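Local coordinates for probable ferredoxin-dependent nitrite reductase NirA (PDB 1ZJ8), which reduces sulfite to sulfide with electrons probably supplied by ferredoxin, using a siroheme and a [4Fe-4S] cluster, at residues D48-I53 / E156-L161; N55-A58 / S64-K67; V284-R289 / T320-R325; D374-A377 / R383-F386; G413-S416 / W421-N424. All coordinates share one frame; numbering follows the deposited sequence.

Interaction 1 of 5, residues D48-I53 / E156-L161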
# COMPACT_ATOMS: atom_id res chain seq x y z
N ASP A 48 -12.38 21.06 -4.62
CA ASP A 48 -12.88 22.39 -4.21
C ASP A 48 -13.23 22.48 -2.73
O ASP A 48 -13.16 23.57 -2.13
CB ASP A 48 -14.09 22.79 -5.06
CG ASP A 48 -13.71 23.11 -6.51
OD1 ASP A 48 -13.44 22.18 -7.29
OD2 ASP A 48 -13.72 24.30 -6.88
N VAL A 49 -13.59 21.33 -2.15
CA VAL A 49 -13.98 21.23 -0.74
C VAL A 49 -13.04 21.93 0.22
O VAL A 49 -13.47 22.41 1.26
CB VAL A 49 -14.08 19.76 -0.23
CG1 VAL A 49 -14.61 19.72 1.21
CG2 VAL A 49 -14.97 18.93 -1.14
N ARG A 50 -11.75 21.97 -0.12
CA ARG A 50 -10.75 22.55 0.78
C ARG A 50 -11.21 23.90 1.37
O ARG A 50 -10.99 24.15 2.57
CB ARG A 50 -9.40 22.71 0.09
CG ARG A 50 -8.19 22.56 1.02
CD ARG A 50 -6.92 23.14 0.37
NE ARG A 50 -5.68 22.46 0.76
CZ ARG A 50 -4.78 22.92 1.62
NH1 ARG A 50 -4.97 24.06 2.29
NH2 ARG A 50 -3.68 22.22 1.86
N GLU A 51 -11.86 24.73 0.55
CA GLU A 51 -12.39 26.04 1.01
C GLU A 51 -13.55 25.83 1.98
O GLU A 51 -13.58 26.42 3.07
CB GLU A 51 -12.84 26.93 -0.17
CG GLU A 51 -11.75 27.29 -1.22
CD GLU A 51 -10.60 28.15 -0.67
OE1 GLU A 51 -9.72 27.60 0.04
OE2 GLU A 51 -10.55 29.37 -0.98
N ARG A 52 -14.50 24.97 1.59
CA ARG A 52 -15.61 24.58 2.47
C ARG A 52 -15.16 23.98 3.81
O ARG A 52 -15.91 24.07 4.79
CB ARG A 52 -16.56 23.59 1.77
CG ARG A 52 -17.61 24.26 0.92
CD ARG A 52 -18.45 23.22 0.23
NE ARG A 52 -17.71 22.52 -0.82
CZ ARG A 52 -18.22 21.55 -1.58
NH1 ARG A 52 -19.47 21.15 -1.41
NH2 ARG A 52 -17.48 20.96 -2.52
N ILE A 53 -13.98 23.36 3.84
CA ILE A 53 -13.42 22.85 5.10
C ILE A 53 -12.98 24.04 5.95
O ILE A 53 -13.36 24.15 7.11
CB ILE A 53 -12.18 21.92 4.90
CG1 ILE A 53 -12.50 20.72 4.00
CG2 ILE A 53 -11.64 21.44 6.23
CD1 ILE A 53 -13.31 19.62 4.63
N GLU A 156 -5.32 23.54 10.59
CA GLU A 156 -4.11 23.69 11.41
C GLU A 156 -3.06 22.66 10.97
O GLU A 156 -1.88 22.98 10.79
CB GLU A 156 -4.42 23.49 12.91
CG GLU A 156 -3.74 24.49 13.86
CD GLU A 156 -2.26 24.22 14.12
OE1 GLU A 156 -1.51 24.04 13.14
OE2 GLU A 156 -1.84 24.22 15.31
N ILE A 157 -3.50 21.42 10.79
CA ILE A 157 -2.61 20.36 10.36
C ILE A 157 -2.01 20.71 8.99
O ILE A 157 -0.78 20.73 8.85
CB ILE A 157 -3.35 18.99 10.32
CG1 ILE A 157 -3.69 18.56 11.76
CG2 ILE A 157 -2.50 17.94 9.61
CD1 ILE A 157 -4.68 17.44 11.88
N TRP A 158 -2.88 21.02 8.02
CA TRP A 158 -2.45 21.34 6.64
C TRP A 158 -1.36 22.40 6.61
O TRP A 158 -0.47 22.39 5.76
CB TRP A 158 -3.64 21.82 5.81
CG TRP A 158 -4.49 20.71 5.23
CD1 TRP A 158 -4.10 19.41 4.97
CD2 TRP A 158 -5.84 20.82 4.77
NE1 TRP A 158 -5.14 18.70 4.41
CE2 TRP A 158 -6.22 19.54 4.28
CE3 TRP A 158 -6.77 21.86 4.74
CZ2 TRP A 158 -7.50 19.29 3.76
CZ3 TRP A 158 -8.03 21.61 4.23
CH2 TRP A 158 -8.38 20.34 3.75
N ARG A 159 -1.45 23.30 7.57
CA ARG A 159 -0.54 24.40 7.67
C ARG A 159 0.85 23.95 8.18
O ARG A 159 1.88 24.36 7.63
CB ARG A 159 -1.19 25.45 8.57
CG ARG A 159 -0.94 26.90 8.18
CD ARG A 159 -0.15 27.63 9.25
NE ARG A 159 -0.72 27.41 10.59
CZ ARG A 159 -0.08 26.87 11.64
NH1 ARG A 159 1.20 26.49 11.55
NH2 ARG A 159 -0.74 26.73 12.80
N ARG A 160 0.88 23.09 9.21
CA ARG A 160 2.15 22.51 9.70
C ARG A 160 2.77 21.51 8.70
O ARG A 160 3.99 21.44 8.56
CB ARG A 160 1.97 21.78 11.03
CG ARG A 160 1.35 22.60 12.13
CD ARG A 160 1.84 22.18 13.51
NE ARG A 160 0.76 22.24 14.49
CZ ARG A 160 0.91 22.07 15.81
NH1 ARG A 160 2.10 21.84 16.35
NH2 ARG A 160 -0.15 22.13 16.61
N LEU A 161 1.91 20.73 8.05
CA LEU A 161 2.34 19.78 7.03
C LEU A 161 2.97 20.49 5.84
O LEU A 161 4.03 20.08 5.36
CB LEU A 161 1.16 19.01 6.49
CG LEU A 161 0.56 17.97 7.43
CD1 LEU A 161 -0.66 17.39 6.74
CD2 LEU A 161 1.58 16.89 7.78
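Arg50 reaches from helix 49-60 to the indole of Trp158 on helix 154-162. The two helices stand well apart, with the CA atoms of Arg50 and Trp158 10.2 Å from each other, and these two side chains bridge most of the distance. CB of Arg50 sets off at a slant to the indole without meeting it. CG is the first atom to touch and packs 3.4 Å from CZ3 of Trp158, near CH2 as well. The chain then bends at chi3 (-148°), which turns the guanidinium flat over the ring. CZ sits 3.8 Å from CE3 of Trp158. NH1 lies over the same carbon, and NH2 reaches furthest, 3.8 Å from CG of Trp158. The planes are 19° apart, and CZ is 4.2 Å from the centroid of the six-membered ring. Ile53 adds CG2 at 4.1 Å from CZ3 of Trp158. The polar ends point to other partners: NH1 of Arg50 forms a salt bridge with Glu54, and NE1 of Trp158 bonds to Thr168. Trp77 also touches both side chains. The contact is thus a cation-pi stack in which the aromatic face takes the flat cation, while the Glu54 salt bridge probably offsets part of the charge.

Interaction 2 of 5, residues N55-A58 / S64-K67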
# COMPACT_ATOMS: atom_id res chain seq x y z
N ASN A 55 -13.62 27.30 5.55
CA ASN A 55 -14.69 28.30 5.77
C ASN A 55 -15.79 27.78 6.69
O ASN A 55 -16.00 28.31 7.78
CB ASN A 55 -15.34 28.72 4.44
CG ASN A 55 -14.41 29.54 3.55
OD1 ASN A 55 -13.35 30.03 3.98
ND2 ASN A 55 -14.82 29.70 2.28
N ILE A 56 -16.47 26.73 6.24
CA ILE A 56 -17.64 26.17 6.93
C ILE A 56 -17.26 25.12 8.00
O ILE A 56 -17.23 25.42 9.21
CB ILE A 56 -18.65 25.49 5.91
CG1 ILE A 56 -19.02 26.45 4.75
CG2 ILE A 56 -19.90 24.97 6.64
CD1 ILE A 56 -19.51 27.83 5.19
N TYR A 57 -16.93 23.92 7.52
CA TYR A 57 -16.95 22.71 8.34
C TYR A 57 -16.02 22.73 9.56
O TYR A 57 -16.40 22.26 10.63
CB TYR A 57 -16.65 21.47 7.47
CG TYR A 57 -17.59 21.26 6.28
CD1 TYR A 57 -18.98 21.40 6.41
CD2 TYR A 57 -17.09 20.89 5.03
CE1 TYR A 57 -19.84 21.20 5.32
CE2 TYR A 57 -17.95 20.68 3.92
CZ TYR A 57 -19.32 20.83 4.08
OH TYR A 57 -20.17 20.62 3.01
N ALA A 58 -14.82 23.28 9.41
CA ALA A 58 -13.86 23.33 10.51
C ALA A 58 -14.35 24.16 11.70
O ALA A 58 -13.71 24.15 12.76
CB ALA A 58 -12.52 23.87 10.02
N SER A 64 -22.32 19.77 10.34
CA SER A 64 -22.53 20.72 9.23
C SER A 64 -22.23 20.08 7.89
O SER A 64 -22.73 20.56 6.87
CB SER A 64 -21.68 21.99 9.40
OG SER A 64 -20.36 21.69 9.82
N ILE A 65 -21.46 19.00 7.89
CA ILE A 65 -20.88 18.45 6.67
C ILE A 65 -21.93 17.76 5.79
O ILE A 65 -22.64 16.86 6.23
CB ILE A 65 -19.69 17.48 6.97
CG1 ILE A 65 -18.65 18.15 7.89
CG2 ILE A 65 -19.01 17.04 5.65
CD1 ILE A 65 -17.66 17.17 8.53
N ASP A 66 -22.02 18.23 4.54
CA ASP A 66 -22.87 17.59 3.54
C ASP A 66 -22.44 16.16 3.32
O ASP A 66 -21.26 15.86 3.23
CB ASP A 66 -22.80 18.34 2.19
CG ASP A 66 -24.14 18.86 1.74
OD1 ASP A 66 -25.13 18.10 1.80
OD2 ASP A 66 -24.20 20.03 1.30
N LYS A 67 -23.41 15.26 3.21
CA LYS A 67 -23.10 13.84 3.13
C LYS A 67 -22.34 13.46 1.86
O LYS A 67 -21.60 12.48 1.88
CB LYS A 67 -24.36 12.99 3.36
CG LYS A 67 -24.69 12.90 4.85
CD LYS A 67 -26.13 12.54 5.15
CE LYS A 67 -26.38 12.58 6.65
NZ LYS A 67 -27.75 12.13 6.99
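The ring of Tyr57 has Ile65 over one face and Ser64 at its edge. CG2 of Ile65 stands 4.0 Å above the Tyr57 ring plane, over the centre. CG1 of Ile65 approaches the same ring as a CH-pi contact, 4.0 Å from the centroid and 29° off the normal. This branch also comes 3.6 Å from CD1 of Tyr57. At the edge, OG of Ser64 lies in the ring plane, 3.7 Å from CD1 of Tyr57. The backbone O of Ser64 is near that plane too, beside CE1. The carboxylate of Asp66 is turned almost square to the ring, at 86°. The contact packs the loop between successive helices onto the first: Tyr57 sits near the end of helix 49-60, and the 64-67 segment leads into helix 67-73. Asp66 is at the N-cap position of that second helix, although its side chain makes no capping bond. Its backbone N gives a weak hydrogen bond to OH of Tyr57 at 3.4 Å. The stronger partner of this hydroxyl is Asp69, in the first turn of helix 67-73, so the tyrosine tip is held from the start of the next helix. OG of Ser64 takes the position between its backbone N and carbonyl carbon (chi1 43°) and bonds to the O of Gly61 inside the loop. Phe74 packs against both Tyr57 and Ile65, and Val151 also touches Tyr57.

Interaction 3 of 5, residues V284-R289 / T320-R325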
# COMPACT_ATOMS: atom_id res chain seq x y z
N VAL A 284 -0.75 7.29 -20.12
CA VAL A 284 -1.42 6.09 -19.59
C VAL A 284 -2.62 6.50 -18.72
O VAL A 284 -3.74 5.98 -18.89
CB VAL A 284 -0.45 5.21 -18.76
CG1 VAL A 284 -1.22 4.11 -18.04
CG2 VAL A 284 0.66 4.60 -19.64
N THR A 285 -2.38 7.44 -17.81
CA THR A 285 -3.43 7.96 -16.97
C THR A 285 -4.57 8.55 -17.80
O THR A 285 -5.74 8.45 -17.42
CB THR A 285 -2.89 9.02 -16.00
OG1 THR A 285 -1.71 8.51 -15.36
CG2 THR A 285 -3.93 9.36 -14.94
N SER A 286 -4.21 9.17 -18.94
CA SER A 286 -5.20 9.80 -19.84
C SER A 286 -6.06 8.76 -20.53
O SER A 286 -7.27 8.95 -20.68
CB SER A 286 -4.49 10.67 -20.87
OG SER A 286 -3.70 11.66 -20.21
N VAL A 287 -5.46 7.64 -20.92
CA VAL A 287 -6.26 6.55 -21.47
C VAL A 287 -7.25 6.06 -20.42
O VAL A 287 -8.43 5.88 -20.72
CB VAL A 287 -5.41 5.37 -21.92
CG1 VAL A 287 -6.31 4.25 -22.48
CG2 VAL A 287 -4.37 5.83 -22.95
N PHE A 288 -6.78 5.85 -19.20
CA PHE A 288 -7.66 5.45 -18.10
C PHE A 288 -8.86 6.38 -18.01
O PHE A 288 -10.00 5.93 -18.06
CB PHE A 288 -6.88 5.43 -16.76
CG PHE A 288 -7.69 4.96 -15.55
CD1 PHE A 288 -8.52 3.83 -15.62
CD2 PHE A 288 -7.58 5.62 -14.32
CE1 PHE A 288 -9.25 3.38 -14.51
CE2 PHE A 288 -8.32 5.18 -13.20
CZ PHE A 288 -9.15 4.06 -13.30
N ARG A 289 -8.60 7.68 -17.90
CA ARG A 289 -9.67 8.67 -17.75
C ARG A 289 -10.68 8.57 -18.89
O ARG A 289 -11.89 8.56 -18.67
CB ARG A 289 -9.10 10.09 -17.67
CG ARG A 289 -10.16 11.23 -17.59
CD ARG A 289 -9.56 12.61 -17.92
NE ARG A 289 -8.79 12.53 -19.16
CZ ARG A 289 -7.90 13.43 -19.57
NH1 ARG A 289 -7.66 14.54 -18.86
NH2 ARG A 289 -7.25 13.22 -20.71
N THR A 320 -0.90 6.14 -30.54
CA THR A 320 -1.50 6.86 -31.66
C THR A 320 -2.46 7.97 -31.25
O THR A 320 -2.51 9.01 -31.90
CB THR A 320 -2.22 5.91 -32.63
OG1 THR A 320 -3.29 5.24 -31.94
CG2 THR A 320 -1.23 4.92 -33.23
N GLU A 321 -3.20 7.79 -30.17
CA GLU A 321 -4.15 8.81 -29.76
C GLU A 321 -3.55 9.81 -28.79
O GLU A 321 -3.93 10.98 -28.82
CB GLU A 321 -5.41 8.17 -29.18
CG GLU A 321 -6.00 7.09 -30.09
CD GLU A 321 -7.37 6.63 -29.64
OE1 GLU A 321 -8.06 7.42 -28.94
OE2 GLU A 321 -7.76 5.49 -30.00
N TYR A 322 -2.63 9.39 -27.93
CA TYR A 322 -2.12 10.28 -26.85
C TYR A 322 -0.65 10.74 -27.01
O TYR A 322 -0.37 11.93 -26.92
CB TYR A 322 -2.40 9.64 -25.46
CG TYR A 322 -3.88 9.60 -25.16
CD1 TYR A 322 -4.66 8.54 -25.60
CD2 TYR A 322 -4.51 10.64 -24.48
CE1 TYR A 322 -6.03 8.50 -25.35
CE2 TYR A 322 -5.88 10.62 -24.22
CZ TYR A 322 -6.63 9.55 -24.66
OH TYR A 322 -7.98 9.50 -24.41
N LEU A 323 0.29 9.82 -27.26
CA LEU A 323 1.70 10.20 -27.44
C LEU A 323 1.98 10.75 -28.83
O LEU A 323 2.93 11.52 -29.01
CB LEU A 323 2.65 9.02 -27.18
CG LEU A 323 2.77 8.49 -25.75
CD1 LEU A 323 3.59 7.21 -25.72
CD2 LEU A 323 3.36 9.53 -24.81
N LYS A 324 1.17 10.34 -29.81
CA LYS A 324 1.43 10.59 -31.23
C LYS A 324 2.82 10.10 -31.64
O LYS A 324 3.45 10.70 -32.51
CB LYS A 324 1.28 12.07 -31.59
CG LYS A 324 0.11 12.79 -30.96
CD LYS A 324 -1.25 12.24 -31.41
CE LYS A 324 -2.33 13.33 -31.35
NZ LYS A 324 -2.32 14.10 -30.07
N ARG A 325 3.30 9.02 -31.04
CA ARG A 325 4.60 8.44 -31.44
C ARG A 325 4.79 7.01 -30.93
O ARG A 325 4.15 6.62 -29.95
CB ARG A 325 5.76 9.30 -30.93
CG ARG A 325 6.06 9.06 -29.47
CD ARG A 325 6.87 10.17 -28.85
NE ARG A 325 6.97 9.97 -27.40
CZ ARG A 325 7.76 9.07 -26.82
NH1 ARG A 325 8.54 8.26 -27.53
NH2 ARG A 325 7.78 8.99 -25.50
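Tyr322 turns its CG away from its own carbonyl carbon (chi1 -68°) and stands its ring nearly upright (chi2 86°), which brings the ring against Ser286 and Val287. Val287 has CG1 opposite its backbone N (chi1 180°), and this leaves CG2 on the side of the ring. Both residues lie on the same side of the ring plane, Ser286 toward the CD2-CE2 edge and Val287 toward the CD1-CE1 edge. CB of Ser286 lies 3.6 Å from CD2 of Tyr322 and equally close to CE2. CG2 of Val287 lies 3.8 Å from CD1 of Tyr322, and the two side chains pass at a slant. The backbone N of Val287 is over one face of the ring, so the tyrosine lies against the helix backbone as well as against side chains. The CA atoms of Ser286 and Tyr322 are 7.7 Å apart, and CB of Ser286 meets the ring directly.

The contact across the two segments is mainly apolar, and the hydroxyls find partners elsewhere. OH of Tyr322 bonds to Asp290, further along the helix that the ring lies on. OG of Ser286 turns back to the O of Ala282, one turn earlier in its own helix. Tyr322 comes near the end of helix 311-323, and Lys324 then leaves the helical path with positive phi. Ala283 and Tyr291 extend the bed for Tyr322 along helix 277-291. Val287 also packs on Phe314 and Leu318 of helix 311-323 and on Trp309 of helix 302-309. The chain after the contact runs on to strand 328-329, at the edge of a mixed six-stranded sheet.

Interaction 4 of 5, residues D374-A377 / R383-F386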
# COMPACT_ATOMS: atom_id res chain seq x y z
N ASP A 374 14.86 12.48 16.58
CA ASP A 374 15.99 12.88 17.45
C ASP A 374 17.19 11.94 17.34
O ASP A 374 18.35 12.37 17.42
CB ASP A 374 15.53 13.03 18.91
CG ASP A 374 14.46 14.12 19.06
OD1 ASP A 374 14.61 15.17 18.40
OD2 ASP A 374 13.46 13.91 19.79
N LEU A 375 16.89 10.65 17.14
CA LEU A 375 17.92 9.67 16.83
C LEU A 375 18.61 10.01 15.51
O LEU A 375 19.84 9.92 15.40
CB LEU A 375 17.33 8.26 16.76
CG LEU A 375 16.93 7.62 18.08
CD1 LEU A 375 16.18 6.32 17.84
CD2 LEU A 375 18.14 7.39 18.96
N MET A 376 17.82 10.40 14.51
CA MET A 376 18.39 10.84 13.26
C MET A 376 19.36 12.02 13.44
O MET A 376 20.44 12.04 12.85
CB MET A 376 17.27 11.20 12.29
CG MET A 376 16.58 9.98 11.71
SD MET A 376 15.17 10.34 10.62
CE MET A 376 15.99 11.27 9.32
N ALA A 377 18.96 12.99 14.26
CA ALA A 377 19.82 14.16 14.52
C ALA A 377 21.09 13.74 15.21
O ALA A 377 22.17 14.14 14.78
CB ALA A 377 19.12 15.19 15.35
N ARG A 383 17.62 12.11 6.10
CA ARG A 383 16.75 11.33 5.19
C ARG A 383 16.30 9.99 5.75
O ARG A 383 17.12 9.15 6.12
CB ARG A 383 17.45 10.98 3.88
CG ARG A 383 17.98 12.11 3.06
CD ARG A 383 19.30 11.67 2.45
NE ARG A 383 19.28 11.35 1.02
CZ ARG A 383 20.23 10.68 0.38
NH1 ARG A 383 21.28 10.19 1.02
NH2 ARG A 383 20.13 10.48 -0.93
N ILE A 384 14.98 9.78 5.72
CA ILE A 384 14.33 8.55 6.11
C ILE A 384 13.26 8.26 5.06
O ILE A 384 12.71 9.19 4.44
CB ILE A 384 13.71 8.68 7.53
CG1 ILE A 384 12.84 7.46 7.88
CG2 ILE A 384 12.82 9.92 7.66
CD1 ILE A 384 12.43 7.39 9.36
N ARG A 385 12.98 6.98 4.84
CA ARG A 385 11.98 6.54 3.88
C ARG A 385 11.01 5.54 4.51
O ARG A 385 11.44 4.63 5.24
CB ARG A 385 12.67 5.85 2.70
CG ARG A 385 13.19 6.78 1.59
CD ARG A 385 14.63 7.17 1.82
NE ARG A 385 15.02 8.33 1.02
CZ ARG A 385 15.50 8.29 -0.22
NH1 ARG A 385 15.66 7.15 -0.88
NH2 ARG A 385 15.84 9.42 -0.82
N PHE A 386 9.72 5.67 4.22
CA PHE A 386 8.78 4.60 4.53
C PHE A 386 8.79 3.57 3.39
O PHE A 386 9.13 3.91 2.26
CB PHE A 386 7.35 5.14 4.71
CG PHE A 386 7.19 6.13 5.87
CD1 PHE A 386 7.82 5.92 7.10
CD2 PHE A 386 6.36 7.24 5.73
CE1 PHE A 386 7.67 6.83 8.16
CE2 PHE A 386 6.20 8.14 6.78
CZ PHE A 386 6.86 7.94 8.00
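Met376 on helix 366-379 faces the start of strand 384-386, with its CA 8.2 Å from that of Arg383. The methionine side chain spans this gap between helix and strand. Its thioether bends at chi3 (62°), which folds CE toward the strand backbone. CE of Met376 then lies 3.7 Å from N of Arg383 and 3.8 Å from C of the same residue. SD of Met376 rests 3.8 Å from both CB and CG2 of Ile384. The two side chains cross at about a right angle, and CB and the CG2 branch of the isoleucine do the touching. This is a helix packed on a sheet within the second ferredoxin-like half domain of the protein. Strand 384-386 lies inside an antiparallel sheet, between strands 115-116 and 392-397. Ile394 of the latter strand touches both Met376 and Ile384. Leu121 of helix 118-131 also meets both residues, so the thioether is enclosed by apolar groups from several elements. Arg383 joins the contact through its backbone. Its CB points away from the helix, and its guanidinium forms salt bridges with Asp396 and Glu187.

Interaction 5 of 5, residues G413-S416 / W421-N424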
# COMPACT_ATOMS: atom_id res chain seq x y z
N GLY A 413 11.40 -0.32 20.06
CA GLY A 413 10.72 -1.48 19.46
C GLY A 413 10.80 -1.54 17.94
O GLY A 413 9.99 -2.22 17.29
N LEU A 414 11.77 -0.84 17.37
CA LEU A 414 12.00 -0.88 15.92
C LEU A 414 13.29 -1.66 15.63
O LEU A 414 14.39 -1.11 15.69
CB LEU A 414 12.06 0.53 15.36
CG LEU A 414 10.76 1.33 15.48
CD1 LEU A 414 10.99 2.83 15.22
CD2 LEU A 414 9.73 0.79 14.52
N GLN A 415 13.12 -2.94 15.28
CA GLN A 415 14.24 -3.88 15.21
C GLN A 415 14.82 -3.90 13.83
O GLN A 415 14.07 -4.01 12.88
CB GLN A 415 13.77 -5.29 15.59
CG GLN A 415 12.94 -5.32 16.87
CD GLN A 415 12.57 -6.71 17.35
OE1 GLN A 415 12.61 -7.70 16.60
NE2 GLN A 415 12.21 -6.80 18.63
N SER A 416 16.13 -3.77 13.74
CA SER A 416 16.85 -3.96 12.48
C SER A 416 17.21 -5.43 12.25
O SER A 416 17.56 -5.84 11.13
CB SER A 416 18.08 -3.09 12.46
OG SER A 416 18.77 -3.23 13.67
N TRP A 421 9.10 -13.74 11.56
CA TRP A 421 7.69 -13.46 11.78
C TRP A 421 7.40 -12.00 11.85
O TRP A 421 6.51 -11.51 11.17
CB TRP A 421 7.22 -14.12 13.09
CG TRP A 421 7.49 -15.56 13.02
CD1 TRP A 421 8.40 -16.27 13.74
CD2 TRP A 421 6.92 -16.46 12.08
NE1 TRP A 421 8.40 -17.58 13.34
CE2 TRP A 421 7.51 -17.72 12.31
CE3 TRP A 421 5.97 -16.32 11.05
CZ2 TRP A 421 7.18 -18.83 11.56
CZ3 TRP A 421 5.62 -17.43 10.32
CH2 TRP A 421 6.23 -18.68 10.58
N ARG A 422 8.15 -11.29 12.68
CA ARG A 422 7.96 -9.84 12.79
C ARG A 422 8.32 -9.13 11.49
O ARG A 422 7.73 -8.13 11.12
CB ARG A 422 8.84 -9.30 13.89
CG ARG A 422 8.62 -7.86 14.24
CD ARG A 422 9.82 -7.36 15.01
NE ARG A 422 9.45 -6.55 16.15
CZ ARG A 422 8.90 -7.02 17.28
NH1 ARG A 422 8.66 -8.33 17.45
NH2 ARG A 422 8.61 -6.16 18.24
N ARG A 423 9.34 -9.66 10.83
CA ARG A 423 9.84 -9.10 9.61
C ARG A 423 8.84 -9.21 8.49
O ARG A 423 8.62 -8.27 7.77
CB ARG A 423 11.09 -9.85 9.21
CG ARG A 423 11.56 -9.43 7.86
CD ARG A 423 12.98 -9.70 7.72
NE ARG A 423 13.46 -9.26 6.43
CZ ARG A 423 14.73 -9.37 6.06
NH1 ARG A 423 15.62 -9.93 6.88
NH2 ARG A 423 15.10 -8.95 4.87
N ASN A 424 8.28 -10.39 8.35
CA ASN A 424 7.54 -10.73 7.14
C ASN A 424 6.01 -10.66 7.24
O ASN A 424 5.33 -11.05 6.31
CB ASN A 424 7.97 -12.12 6.67
CG ASN A 424 9.40 -12.15 6.25
OD1 ASN A 424 9.82 -11.33 5.48
ND2 ASN A 424 10.17 -13.08 6.79
O HOH W 1 8.72 -4.16 15.99
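Gln415 packs on Arg422 just beyond a Schellman motif, in which Gly413 takes positive phi and ends helix 399-411. The loop then carries Gln415 to the side of the short helix 420-424. The tight part is a stack of two flat groups. The amide of Gln415 lies over one face of the Arg422 guanidinium, with the planes only 8° apart. NE2 of Gln415 stands 3.5 Å above the guanidinium plane of Arg422, over its centre. OE1 of Gln415 lies 3.2 Å from CD of Arg422. The same oxygen is 3.4 Å from NE of Arg422, but the angle is too poor for a hydrogen bond, as expected when one plane lies on the other. The extended chain of Gln415 and the bend at chi3 of Arg422 (-137°) let the two groups meet flat. The looser side is at Gly413, where direct contact is slight: its O is 4.3 Å from NH2 of Arg422. Water fills in there on this surface contact. Elsewhere, NH1 of Arg422 forms a salt bridge with Glu453 of helix 442-455. The bond from NE of Arg422 to the water is doubtful, being very short. The sounder one is donated by the water to O of Gly413, 2.7 Å away.

The five contacts follow one another along the chain, except that interaction 2 is nested within the loop closed by interaction 1. These two share helix 49-60. Their centres are about 12 Å apart, and they touch through helix backbone. Interaction 3 joins helices 277-291 and 311-323, about 33 Å from interaction 1 between centres. Interactions 4 and 5 are the other close pair, with centres about 17 Å apart and nearest atoms about 7 Å apart. Interactions 3 and 5 lie on opposite sides of the chain's centre, about 43 Å between centres. All five lie away from the siroheme and cluster sites; they join helices, loops and a strand of the surrounding fold.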